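Alcohol dehydrogenase superfamily protein (Novosphingobium aromaticivorans, PDB 3GAZ) is probably an NADP-dependent oxidoreductase of the medium-chain alcohol dehydrogenase superfamily. Local coordinates at residues A200-E205 and A209-G214; T153-G158 and F233-R238; V178-R183 and E188-L193; E140-R145 and H165-I170. All coordinates share one frame; numbering follows the deposited sequence.

Contact 1: residues A200-E205 and A209-G214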
# COMPACT_ATOMS: atom_id res chain seq x y z
N ALA A 200 32.47 -12.06 16.65
CA ALA A 200 31.08 -12.45 16.91
C ALA A 200 30.89 -13.82 17.54
O ALA A 200 29.77 -14.16 17.94
CB ALA A 200 30.27 -12.35 15.61
N SER A 201 31.95 -14.61 17.62
CA SER A 201 31.86 -15.94 18.21
C SER A 201 32.05 -15.91 19.73
O SER A 201 31.74 -16.87 20.42
CB SER A 201 32.92 -16.86 17.59
OG SER A 201 34.22 -16.41 17.91
N ARG A 202 32.55 -14.79 20.24
CA ARG A 202 32.79 -14.64 21.67
C ARG A 202 31.49 -14.42 22.44
O ARG A 202 30.51 -13.91 21.89
CB ARG A 202 33.75 -13.47 21.91
CG ARG A 202 35.11 -13.67 21.26
CD ARG A 202 35.96 -12.42 21.38
NE ARG A 202 36.19 -12.03 22.77
CZ ARG A 202 36.72 -10.87 23.14
NH1 ARG A 202 37.09 -9.99 22.22
NH2 ARG A 202 36.89 -10.60 24.42
N GLU A 203 31.47 -14.82 23.71
CA GLU A 203 30.29 -14.67 24.55
C GLU A 203 30.21 -13.25 25.12
O GLU A 203 31.24 -12.60 25.33
CB GLU A 203 30.31 -15.68 25.70
CG GLU A 203 30.30 -17.14 25.26
CD GLU A 203 29.06 -17.51 24.47
OE1 GLU A 203 27.93 -17.24 24.94
OE2 GLU A 203 29.21 -18.08 23.36
N PRO A 204 28.99 -12.76 25.37
CA PRO A 204 28.78 -11.42 25.91
C PRO A 204 29.53 -11.21 27.23
O PRO A 204 30.18 -10.18 27.43
CB PRO A 204 27.26 -11.34 26.09
CG PRO A 204 26.75 -12.27 25.03
CD PRO A 204 27.70 -13.44 25.16
N GLU A 205 29.42 -12.19 28.13
CA GLU A 205 30.09 -12.10 29.42
C GLU A 205 31.59 -11.93 29.26
O GLU A 205 32.24 -11.27 30.07
CB GLU A 205 29.80 -13.34 30.28
CG GLU A 205 30.03 -14.66 29.57
CD GLU A 205 28.73 -15.28 29.09
OE1 GLU A 205 27.96 -14.58 28.40
OE2 GLU A 205 28.49 -16.46 29.40
N ALA A 209 33.44 -8.32 29.89
CA ALA A 209 34.47 -8.31 30.92
C ALA A 209 35.72 -7.59 30.42
O ALA A 209 36.28 -6.75 31.11
CB ALA A 209 34.81 -9.74 31.32
N GLU A 210 36.17 -7.93 29.21
CA GLU A 210 37.37 -7.31 28.64
C GLU A 210 37.25 -5.82 28.38
O GLU A 210 38.21 -5.08 28.60
CB GLU A 210 37.76 -8.00 27.33
CG GLU A 210 39.08 -7.48 26.74
CD GLU A 210 39.33 -7.91 25.29
OE1 GLU A 210 38.66 -8.84 24.80
OE2 GLU A 210 40.21 -7.31 24.64
N HIS A 211 36.09 -5.37 27.93
CA HIS A 211 35.91 -3.97 27.57
C HIS A 211 35.12 -3.04 28.47
O HIS A 211 35.19 -1.82 28.31
CB HIS A 211 35.33 -3.90 26.15
CG HIS A 211 36.18 -4.58 25.12
ND1 HIS A 211 37.44 -4.13 24.78
CD2 HIS A 211 35.96 -5.69 24.38
CE1 HIS A 211 37.95 -4.93 23.86
NE2 HIS A 211 37.07 -5.88 23.60
N THR A 212 34.35 -3.58 29.41
CA THR A 212 33.56 -2.72 30.29
C THR A 212 33.72 -3.09 31.76
O THR A 212 32.84 -2.84 32.58
CB THR A 212 32.06 -2.79 29.92
OG1 THR A 212 31.55 -4.10 30.21
CG2 THR A 212 31.88 -2.50 28.43
N ALA A 213 34.87 -3.67 32.08
CA ALA A 213 35.14 -4.08 33.45
C ALA A 213 34.01 -4.98 33.95
O ALA A 213 33.70 -5.00 35.14
CB ALA A 213 35.28 -2.85 34.35
N GLY A 214 33.39 -5.70 33.02
CA GLY A 214 32.32 -6.61 33.36
C GLY A 214 30.97 -5.97 33.67
O GLY A 214 30.04 -6.67 34.08
O HOH W 1 37.83 -7.47 21.33

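Contact 2: residues T153-G158 and F233-R238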
# COMPACT_ATOMS: atom_id res chain seq x y z
N THR A 153 28.89 3.90 26.36
CA THR A 153 29.49 2.76 25.70
C THR A 153 28.38 2.14 24.85
O THR A 153 27.28 1.89 25.34
CB THR A 153 29.99 1.72 26.71
OG1 THR A 153 28.94 1.38 27.61
CG2 THR A 153 31.18 2.28 27.49
N VAL A 154 28.68 1.92 23.57
CA VAL A 154 27.71 1.36 22.65
C VAL A 154 28.23 0.10 21.97
O VAL A 154 29.35 0.08 21.48
CB VAL A 154 27.33 2.39 21.54
CG1 VAL A 154 26.39 1.75 20.52
CG2 VAL A 154 26.68 3.61 22.17
N LEU A 155 27.40 -0.94 21.96
CA LEU A 155 27.76 -2.20 21.33
C LEU A 155 26.85 -2.42 20.13
O LEU A 155 25.63 -2.51 20.28
CB LEU A 155 27.59 -3.36 22.31
CG LEU A 155 27.77 -4.75 21.71
CD1 LEU A 155 29.22 -4.92 21.25
CD2 LEU A 155 27.39 -5.82 22.72
N ILE A 156 27.44 -2.50 18.94
CA ILE A 156 26.67 -2.75 17.73
C ILE A 156 26.86 -4.21 17.34
O ILE A 156 27.98 -4.64 17.08
CB ILE A 156 27.16 -1.87 16.55
CG1 ILE A 156 27.05 -0.39 16.90
CG2 ILE A 156 26.33 -2.20 15.30
CD1 ILE A 156 25.64 0.08 17.19
N GLN A 157 25.76 -4.96 17.32
CA GLN A 157 25.80 -6.38 16.95
C GLN A 157 25.66 -6.49 15.43
O GLN A 157 24.61 -6.16 14.88
CB GLN A 157 24.64 -7.12 17.63
CG GLN A 157 24.64 -7.01 19.15
CD GLN A 157 25.57 -8.01 19.82
OE1 GLN A 157 26.69 -8.24 19.37
NE2 GLN A 157 25.10 -8.61 20.91
N GLY A 158 26.72 -6.96 14.78
CA GLY A 158 26.71 -7.08 13.33
C GLY A 158 27.22 -5.81 12.68
O GLY A 158 26.60 -5.26 11.77
N PHE A 233 20.65 -8.75 25.42
CA PHE A 233 20.09 -8.59 26.75
C PHE A 233 21.17 -8.96 27.77
O PHE A 233 21.21 -8.43 28.87
CB PHE A 233 18.88 -9.51 26.96
CG PHE A 233 17.65 -9.12 26.17
CD1 PHE A 233 17.54 -7.88 25.56
CD2 PHE A 233 16.56 -9.99 26.10
CE1 PHE A 233 16.37 -7.50 24.89
CE2 PHE A 233 15.39 -9.62 25.43
CZ PHE A 233 15.29 -8.37 24.83
N SER A 234 22.04 -9.87 27.37
CA SER A 234 23.12 -10.33 28.24
C SER A 234 24.26 -9.32 28.37
O SER A 234 24.87 -9.19 29.43
CB SER A 234 23.65 -11.67 27.72
OG SER A 234 24.68 -12.16 28.55
N ALA A 235 24.53 -8.58 27.29
CA ALA A 235 25.61 -7.60 27.27
C ALA A 235 25.27 -6.20 27.81
O ALA A 235 26.17 -5.42 28.12
CB ALA A 235 26.14 -7.46 25.85
N VAL A 236 23.98 -5.89 27.92
CA VAL A 236 23.56 -4.57 28.39
C VAL A 236 23.85 -4.33 29.88
O VAL A 236 23.75 -5.24 30.70
CB VAL A 236 22.05 -4.33 28.10
CG1 VAL A 236 21.18 -5.18 29.01
CG2 VAL A 236 21.71 -2.85 28.24
N LYS A 237 24.22 -3.09 30.20
CA LYS A 237 24.52 -2.68 31.57
C LYS A 237 23.22 -2.52 32.35
O LYS A 237 22.17 -2.35 31.76
CB LYS A 237 25.29 -1.35 31.54
CG LYS A 237 25.61 -0.75 32.91
CD LYS A 237 26.32 0.60 32.76
CE LYS A 237 27.68 0.46 32.08
NZ LYS A 237 28.35 1.77 31.83
N ARG A 238 23.30 -2.58 33.68
CA ARG A 238 22.12 -2.40 34.52
C ARG A 238 21.55 -1.02 34.24
O ARG A 238 22.30 -0.05 34.16
CB ARG A 238 22.49 -2.52 36.01
CG ARG A 238 21.38 -2.13 36.98
CD ARG A 238 21.79 -2.47 38.40
NE ARG A 238 22.10 -3.89 38.50
CZ ARG A 238 21.20 -4.86 38.38
NH1 ARG A 238 19.92 -4.56 38.17
NH2 ARG A 238 21.57 -6.13 38.42
O HOH W 2 29.88 0.55 29.98

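Contact 3: residues V178-R183 and E188-L193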
# COMPACT_ATOMS: atom_id res chain seq x y z
N VAL A 178 32.37 3.27 20.92
CA VAL A 178 31.78 2.17 20.17
C VAL A 178 32.56 0.87 20.05
O VAL A 178 33.76 0.86 19.81
CB VAL A 178 31.41 2.65 18.75
CG1 VAL A 178 30.66 1.56 17.99
CG2 VAL A 178 30.56 3.92 18.84
N PHE A 179 31.82 -0.23 20.21
CA PHE A 179 32.34 -1.59 20.12
C PHE A 179 31.39 -2.32 19.17
O PHE A 179 30.19 -2.03 19.15
CB PHE A 179 32.29 -2.27 21.49
CG PHE A 179 33.08 -1.56 22.55
CD1 PHE A 179 34.36 -1.98 22.87
CD2 PHE A 179 32.55 -0.45 23.20
CE1 PHE A 179 35.11 -1.31 23.84
CE2 PHE A 179 33.29 0.23 24.17
CZ PHE A 179 34.58 -0.20 24.48
N ALA A 180 31.90 -3.27 18.40
CA ALA A 180 31.03 -3.99 17.47
C ALA A 180 31.47 -5.44 17.24
O ALA A 180 32.65 -5.72 17.06
CB ALA A 180 30.96 -3.25 16.14
N THR A 181 30.49 -6.35 17.25
CA THR A 181 30.78 -7.75 17.00
C THR A 181 30.63 -7.97 15.51
O THR A 181 29.74 -7.39 14.87
CB THR A 181 29.79 -8.69 17.75
OG1 THR A 181 28.45 -8.41 17.33
CG2 THR A 181 29.91 -8.50 19.25
N ALA A 182 31.50 -8.79 14.94
CA ALA A 182 31.46 -9.06 13.51
C ALA A 182 32.20 -10.35 13.20
O ALA A 182 32.94 -10.87 14.03
CB ALA A 182 32.07 -7.91 12.75
N ARG A 183 31.98 -10.86 12.00
CA ARG A 183 32.64 -12.09 11.59
C ARG A 183 33.99 -11.77 10.97
O ARG A 183 34.18 -10.70 10.40
CB ARG A 183 31.75 -12.86 10.61
CG ARG A 183 30.53 -13.50 11.27
CD ARG A 183 30.95 -14.57 12.29
NE ARG A 183 29.84 -14.98 13.15
CZ ARG A 183 29.90 -15.99 14.02
NH1 ARG A 183 31.01 -16.71 14.14
NH2 ARG A 183 28.85 -16.27 14.78
N GLU A 188 38.28 -6.31 10.50
CA GLU A 188 39.23 -5.30 10.06
C GLU A 188 38.49 -4.03 9.63
O GLU A 188 38.94 -2.91 9.91
CB GLU A 188 40.05 -5.84 8.89
CG GLU A 188 41.23 -4.98 8.54
CD GLU A 188 42.07 -4.68 9.76
OE1 GLU A 188 42.39 -5.62 10.52
OE2 GLU A 188 42.42 -3.50 9.95
N TYR A 189 37.37 -4.21 8.95
CA TYR A 189 36.56 -3.10 8.48
C TYR A 189 36.03 -2.30 9.67
O TYR A 189 36.09 -1.06 9.67
CB TYR A 189 35.38 -3.62 7.64
CG TYR A 189 34.35 -2.56 7.34
CD1 TYR A 189 34.60 -1.56 6.40
CD2 TYR A 189 33.15 -2.52 8.05
CE1 TYR A 189 33.67 -0.54 6.18
CE2 TYR A 189 32.22 -1.50 7.83
CZ TYR A 189 32.48 -0.51 6.90
OH TYR A 189 31.58 0.50 6.70
N VAL A 190 35.51 -3.00 10.68
CA VAL A 190 34.98 -2.35 11.88
C VAL A 190 36.06 -1.56 12.60
O VAL A 190 35.83 -0.44 13.06
CB VAL A 190 34.36 -3.38 12.84
CG1 VAL A 190 34.00 -2.72 14.17
CG2 VAL A 190 33.12 -3.99 12.21
N ARG A 191 37.25 -2.15 12.70
CA ARG A 191 38.38 -1.50 13.35
C ARG A 191 38.67 -0.19 12.62
O ARG A 191 38.85 0.86 13.25
CB ARG A 191 39.61 -2.40 13.31
CG ARG A 191 40.82 -1.88 14.07
CD ARG A 191 42.07 -2.66 13.68
NE ARG A 191 42.43 -2.45 12.28
CZ ARG A 191 42.89 -1.30 11.79
NH1 ARG A 191 43.06 -0.25 12.59
NH2 ARG A 191 43.19 -1.19 10.50
N ASP A 192 38.70 -0.26 11.29
CA ASP A 192 38.96 0.91 10.45
C ASP A 192 38.01 2.07 10.72
O ASP A 192 38.42 3.23 10.73
CB ASP A 192 38.89 0.53 8.97
CG ASP A 192 40.25 0.37 8.34
OD1 ASP A 192 40.96 1.38 8.19
OD2 ASP A 192 40.62 -0.78 7.99
N LEU A 193 36.73 1.75 10.93
CA LEU A 193 35.74 2.79 11.21
C LEU A 193 36.03 3.54 12.50
O LEU A 193 35.56 4.66 12.69
CB LEU A 193 34.33 2.18 11.28
CG LEU A 193 33.67 1.77 9.96
CD1 LEU A 193 32.28 1.22 10.25
CD2 LEU A 193 33.59 2.97 9.02

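Contact 4: residues E140-R145 and H165-I170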
# COMPACT_ATOMS: atom_id res chain seq x y z
N GLU A 140 16.86 5.73 14.02
CA GLU A 140 15.67 5.60 14.85
C GLU A 140 15.99 4.85 16.14
O GLU A 140 15.42 5.14 17.19
CB GLU A 140 14.54 4.88 14.11
CG GLU A 140 14.13 5.57 12.82
CD GLU A 140 12.74 5.19 12.37
OE1 GLU A 140 12.38 3.99 12.46
OE2 GLU A 140 12.00 6.09 11.90
N GLY A 141 16.90 3.89 16.06
CA GLY A 141 17.26 3.12 17.23
C GLY A 141 18.20 3.85 18.17
O GLY A 141 17.96 3.93 19.38
N LEU A 142 19.28 4.38 17.61
CA LEU A 142 20.30 5.08 18.38
C LEU A 142 19.90 6.45 18.91
O LEU A 142 20.30 6.82 20.02
CB LEU A 142 21.57 5.24 17.55
CG LEU A 142 22.32 3.97 17.12
CD1 LEU A 142 23.43 4.36 16.15
CD2 LEU A 142 22.88 3.26 18.34
N VAL A 143 19.15 7.21 18.12
CA VAL A 143 18.77 8.55 18.53
C VAL A 143 17.32 8.68 19.00
O VAL A 143 17.08 9.03 20.16
CB VAL A 143 19.03 9.56 17.39
CG1 VAL A 143 18.71 10.98 17.85
CG2 VAL A 143 20.49 9.46 16.95
N ASP A 144 16.37 8.40 18.12
CA ASP A 144 14.96 8.51 18.49
C ASP A 144 14.59 7.68 19.72
O ASP A 144 14.00 8.20 20.67
CB ASP A 144 14.06 8.11 17.31
CG ASP A 144 14.17 9.06 16.13
OD1 ASP A 144 14.45 10.25 16.36
OD2 ASP A 144 13.96 8.62 14.98
N ARG A 145 14.95 6.40 19.72
CA ARG A 145 14.62 5.55 20.86
C ARG A 145 15.60 5.63 22.04
O ARG A 145 15.20 5.87 23.17
CB ARG A 145 14.49 4.09 20.42
CG ARG A 145 13.31 3.78 19.49
CD ARG A 145 11.95 4.02 20.16
NE ARG A 145 11.55 5.42 20.14
CZ ARG A 145 11.18 6.08 19.04
NH1 ARG A 145 11.15 5.46 17.87
NH2 ARG A 145 10.84 7.36 19.12
N HIS A 165 27.06 -1.11 10.11
CA HIS A 165 28.15 -0.20 9.77
C HIS A 165 27.76 1.27 9.87
O HIS A 165 28.59 2.11 10.19
CB HIS A 165 28.75 -0.53 8.39
CG HIS A 165 27.97 0.01 7.22
ND1 HIS A 165 26.77 -0.54 6.80
CD2 HIS A 165 28.25 1.00 6.35
CE1 HIS A 165 26.35 0.09 5.72
NE2 HIS A 165 27.23 1.03 5.42
N VAL A 166 26.50 1.59 9.60
CA VAL A 166 26.08 2.98 9.70
C VAL A 166 25.79 3.33 11.16
O VAL A 166 26.00 4.47 11.59
CB VAL A 166 24.84 3.27 8.81
CG1 VAL A 166 25.24 3.21 7.34
CG2 VAL A 166 23.72 2.28 9.10
N ALA A 167 25.33 2.35 11.93
CA ALA A 167 25.05 2.56 13.35
C ALA A 167 26.37 2.89 14.06
O ALA A 167 26.42 3.75 14.93
CB ALA A 167 24.42 1.32 13.96
N ILE A 168 27.44 2.19 13.68
CA ILE A 168 28.76 2.43 14.26
C ILE A 168 29.19 3.88 14.04
O ILE A 168 29.64 4.55 14.97
CB ILE A 168 29.84 1.53 13.62
CG1 ILE A 168 29.68 0.08 14.10
CG2 ILE A 168 31.23 2.08 13.94
CD1 ILE A 168 30.64 -0.88 13.44
N GLN A 169 29.06 4.34 12.80
CA GLN A 169 29.48 5.69 12.45
C GLN A 169 28.63 6.78 13.08
O GLN A 169 29.15 7.85 13.42
CB GLN A 169 29.51 5.83 10.92
CG GLN A 169 30.49 4.85 10.28
CD GLN A 169 30.51 4.92 8.76
OE1 GLN A 169 31.00 5.89 8.18
NE2 GLN A 169 29.96 3.90 8.11
N ILE A 170 27.33 6.53 13.24
CA ILE A 170 26.45 7.51 13.86
C ILE A 170 26.85 7.64 15.33
O ILE A 170 27.05 8.75 15.84
CB ILE A 170 24.96 7.09 13.78
CG1 ILE A 170 24.45 7.24 12.34
CG2 ILE A 170 24.11 7.95 14.72
CD1 ILE A 170 23.03 6.77 12.14

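Contact 1: residues A200-E205 and A209-G214
Arg202 sets off with CG beside its own backbone N and then turns about its CG-CD bond (chi3 59°), which carries its guanidinium across to Glu210. The glutamate comes to meet it with CG anti to the backbone N (chi1 -175°) and an extended chain, the two side chains crossing at about a right angle. The resulting salt bridge is gathered on one carboxylate oxygen: Arg202 NH2 donates to Glu210 OE1 over 2.5 Å, while Arg202 NH1 adds a weak bond to Glu210 OE1 at 3.2 Å. Guanidinium and carboxylate lie nearly coplanar, 28° apart. Arg202 precedes Glu203, the N-cap residue of helix 204-212, which lies in the chain between the edge strand 196-199 and strand 217-222 of the Rossmann sheet; the bridge thus ties the approach to the helix to its last turns, on the protein surface. Within the helix, Ala209 N bonds to Glu205 O at 3.2 Å. Glu210 CG sits over the centre of the His211 ring, 4.0 Å above its plane. At the edge of that ring, water 1 bonds His211 NE2 at 2.9 Å and takes a weak bond from Arg202 NH1. With an alanine here in place of Arg202, the Glu210 carboxylate would probably be left without its cationic mate and the water would lose the bond from NH1. The His211 ring also meets that of Phe179.

Contact 2: residues T153-G158 and F233-R238
No ring or other flat group carries the meeting of Leu155 with Ala235, nor that of Thr153 with Lys237: the first is methyl against methyl, the second passes through a water. Of the flat side chains in these segments, the Phe233 ring packs on Val242 and Leu253, and the Gln157 amide gives its OE1 to Thr181 OG1. The setting is a Rossmann fold, in which strand 153-157 lies inside the parallel sheet and helix 227-235 leads from strand 217-222 towards strand 240-244. Leu155 points off the sheet at the last turn of that helix. Its CG stands anti to the backbone N (chi1 173°), which lifts the branched end away from the strand and brings Leu155 CD2 to 3.7 Å from Ala235 CB. Tyr207 of helix 204-212 touches both residues, so this small apolar contact belongs to a wider layer between sheet and helices. Nearer the start of the strand the chemistry turns polar. Lys237 runs out extended through its first two torsions, and its ammonium group forms a salt bridge with Asp218, whose backbone N is in turn hydrogen-bonded to Thr153 OG1. The lysine and threonine are therefore joined through Asp218 as well as through solvent. Directly, Lys237 NZ and Thr153 OG1 stay 4.3 Å apart. Water 2 spans them, accepting from Lys237 NZ at 2.7 Å and lying 2.7 Å from Thr153 OG1.

Contact 3: residues V178-R183 and E188-L193
Segments 178-183 and 188-193 come nearest at Ala180 and Val190, their CA atoms 7.0 Å apart, with no hydrogen bond passing between the two. The alanine methyls on this face of the strand are small, consistent with the close approach of the helix, and Val190 packs against both. Its two methyls divide the work. Val190 CG1, anti to the backbone N (chi1 171°), reaches Ala180 CB at 3.7 Å; Val190 CG2, turned back beside the backbone N, reaches Ala182 CB at 4.1 Å. One valine thus straddles two strand residues that lie on the same face, while Phe179 and Thr181 point to the other side of the sheet. On the part of the helix turned from the strand, Glu188 and Arg191, one turn apart, form a salt bridge in which Arg191 NE and NH2 both donate to Glu188 OE2, NE at 2.6 Å. For the NE bond, the oxygen lies within 3° of the guanidinium plane, yet it is approached from the syn side and 34° out of the plane of its own carboxylate. Asp192 adds only a long, charge-based interaction with Arg191. Strand, helix and the following strand 196-199 make a beta-alpha-beta crossover of the Rossmann fold. Ala180 shares backbone bonds with Thr196 and Ile198, and its neighbour Phe179 shares them with Val154 and Ile156, placing the strand between 196-199 and 153-157. On the helical side, Ile168 of helix 162-173 also packs on Ala180, so helices 162-173 and 184-193 lie together over this face of the sheet.

Contact 4: residues E140-R145 and H165-I170
Between these segments the close contacts all come from one methyl, Leu142 CD1, nestling between Ala167 and Ile170. Leu142 CD1 lies 3.9 Å from Ala167 CB and closer still, at 3.3 Å, to Ala167 O, so it rests on the helix backbone as much as on side chains. At its other flank Leu142 CD1 meets Ile170 CG2, also at 3.9 Å. The contact packs helix 132-145, which precedes the Rossmann sheet, against helix 162-173, which follows its strand 153-157. Leu142 holds its CG beside the backbone N (chi1 -64°), and in this rotamer the branch points at the neighbouring helix. Further along the same interface, Ala138 touches Ala167 and Phe135 touches Ile170, extending the apolar seam. The end of helix 132-145 widens into a pi-type turn, closed by a bond from Arg145 N to Glu140 O at 2.9 Å. Across helix 162-173, Ile168 packs on Val178 of the sheet. On the side of this helix away from Leu142, Gln169 OE1 accepts a bond from the backbone N of Ala298, and Gln169 NE2 bonds back one turn to His165 O at 3.1 Å, with a fairly straight N-H...O angle of 158°.

In the fold
All four contacts belong to the Rossmann half of the chain, but they differ with depth. Contacts 3 and 4 are buried and wholly apolar across their segments, and they share a face of the sheet, where Tyr189 of contact 3 also touches His165 of contact 4. Contact 2 is partly buried, apolar at one end and water-bridged at the other. Its strand 153-157 neighbours strand 177-182 of contact 3, and Ile156 touches Ala167 of contact 4. Contact 1 lies at the surface, on the opposite side of the sheet from contacts 3 and 4, and relies on charge; Pro204 joins it to Ala235 of contact 2.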